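Local coordinates for high potential iron-sulfur protein (Rhodothermus marinus, PDB 3H31), which binds a [4Fe-4S] cluster and probably carries electrons in the aerobic respiratory chain, here as the soluble cluster-bearing part of a longer, probably membrane-attached protein, at residues Q17-L22 with G58-N63. Numbering follows the deposited sequence.
Sequences QMRESL and GPIHPN
Arg19, reaching out from helix 13-21, closes its guanidinium on the carbonyl oxygen of Pro59 and supplies every contact made by 17-22. The main hydrogen bond runs from Arg19 NH1 to Pro59 O at 2.8 Å, with an N-H...O angle of 158°; the oxygen lies near the guanidinium plane, while the donor stands tilted from the carbonyl plane. A second, weak bond from Arg19 NH2 reaches the same Pro59 O at 3.3 Å, so the pair fork onto one acceptor. The chain bends at chi3 (59°), and the guanidinium meets the carbonyl oxygen at its edge.

Van der Waals contacts are few. Arg19 NH1 lies 3.8 Å from Pro59 CD and equally 3.8 Å from Ile60 CD1, which approaches the guanidinium obliquely. Gly58 passes close by, its C 3.5 Å from Arg19 NH1, at backbone angles that suit a residue without a side chain.

The buried guanidinium is also bound by backbone oxygens of Lys57, to NH1, and Cys5, to NH2, and makes a cation-pi contact with Tyr24. Ile60 meanwhile packs against Cys35, a cluster ligand, and the [4Fe-4S] cluster itself. The arrangement thus ties helix 13-21 to the loop that passes beside the [4Fe-4S] cluster, in the small, loop-rich HiPIP fold.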
# COMPACT_ATOMS: atom_id res chain seq x y z
N GLN A 17 4.43 -11.30 6.10
CA GLN A 17 4.23 -12.37 5.13
C GLN A 17 3.03 -12.12 4.25
O GLN A 17 3.08 -12.39 3.04
CB GLN A 17 4.06 -13.71 5.84
CG GLN A 17 5.32 -14.21 6.47
CD GLN A 17 5.17 -15.30 7.49
OE1 GLN A 17 4.10 -15.92 7.66
NE2 GLN A 17 6.14 -15.57 8.30
N MET A 18 1.93 -11.56 4.77
CA MET A 18 0.79 -11.24 3.90
C MET A 18 1.13 -10.18 2.91
O MET A 18 0.80 -10.35 1.72
CB MET A 18 -0.46 -10.82 4.69
CG MET A 18 -1.68 -10.65 3.75
SD MET A 18 -3.22 -10.15 4.38
CE MET A 18 -3.71 -11.60 5.23
N ARG A 19 1.79 -9.13 3.36
CA ARG A 19 2.20 -8.05 2.48
C ARG A 19 3.06 -8.61 1.34
O ARG A 19 2.85 -8.27 0.17
CB ARG A 19 3.07 -6.88 3.05
CG ARG A 19 2.38 -6.02 4.06
CD ARG A 19 3.31 -5.09 4.79
NE ARG A 19 4.06 -4.12 3.98
CZ ARG A 19 3.89 -2.77 3.98
NH1 ARG A 19 2.93 -2.17 4.66
NH2 ARG A 19 4.71 -2.04 3.25
N GLU A 20 4.01 -9.48 1.69
CA GLU A 20 4.89 -10.08 0.66
C GLU A 20 4.13 -10.99 -0.26
O GLU A 20 4.39 -11.04 -1.47
CB GLU A 20 5.99 -10.84 1.36
CG GLU A 20 6.93 -9.93 2.10
CD GLU A 20 8.06 -10.71 2.69
OE1 GLU A 20 8.09 -11.96 2.77
OE2 GLU A 20 8.98 -10.01 3.17
N SER A 21 3.20 -11.77 0.26
CA SER A 21 2.37 -12.69 -0.50
C SER A 21 1.70 -11.98 -1.65
O SER A 21 1.59 -12.49 -2.78
CB SER A 21 1.35 -13.35 0.43
OG SER A 21 0.34 -14.03 -0.26
N LEU A 22 1.16 -10.80 -1.34
CA LEU A 22 0.45 -9.96 -2.29
C LEU A 22 1.36 -9.05 -3.09
O LEU A 22 0.89 -8.21 -3.87
CB LEU A 22 -0.66 -9.20 -1.56
CG LEU A 22 -1.70 -10.10 -0.90
CD1 LEU A 22 -2.73 -9.24 -0.15
CD2 LEU A 22 -2.39 -11.04 -1.91
N GLY A 58 0.37 -1.99 7.94
CA GLY A 58 1.58 -1.18 7.82
C GLY A 58 1.39 0.01 6.90
O GLY A 58 0.27 0.31 6.42
N PRO A 59 2.44 0.75 6.65
CA PRO A 59 2.39 1.94 5.80
C PRO A 59 2.19 1.54 4.36
O PRO A 59 2.74 0.53 3.89
CB PRO A 59 3.76 2.60 6.04
CG PRO A 59 4.65 1.47 6.37
CD PRO A 59 3.84 0.53 7.16
N ILE A 60 1.46 2.35 3.63
CA ILE A 60 1.07 2.07 2.27
C ILE A 60 1.21 3.32 1.45
O ILE A 60 0.70 4.40 1.81
CB ILE A 60 -0.37 1.56 2.15
CG1 ILE A 60 -0.62 0.32 3.04
CG2 ILE A 60 -0.80 1.30 0.70
CD1 ILE A 60 -0.00 -0.96 2.51
N HIS A 61 1.96 3.27 0.31
CA HIS A 61 2.19 4.44 -0.53
C HIS A 61 1.06 4.61 -1.53
O HIS A 61 0.65 3.61 -2.17
CB HIS A 61 3.50 4.23 -1.27
CG HIS A 61 4.08 5.48 -1.83
ND1 HIS A 61 3.51 6.19 -2.89
CD2 HIS A 61 5.19 6.15 -1.39
CE1 HIS A 61 4.25 7.25 -3.06
NE2 HIS A 61 5.28 7.25 -2.18
N PRO A 62 0.56 5.79 -1.78
CA PRO A 62 -0.51 5.96 -2.75
C PRO A 62 -0.10 5.53 -4.17
O PRO A 62 -0.97 5.23 -4.97
CB PRO A 62 -0.83 7.46 -2.72
CG PRO A 62 0.42 8.09 -2.11
CD PRO A 62 0.92 7.09 -1.13
N ASN A 63 1.20 5.56 -4.47
CA ASN A 63 1.68 5.10 -5.78
C ASN A 63 1.96 3.59 -5.83
O ASN A 63 2.49 3.12 -6.85
CB ASN A 63 2.91 5.89 -6.19
CG ASN A 63 2.60 7.37 -6.41
OD1 ASN A 63 1.45 7.77 -6.52
ND2 ASN A 63 3.65 8.18 -6.50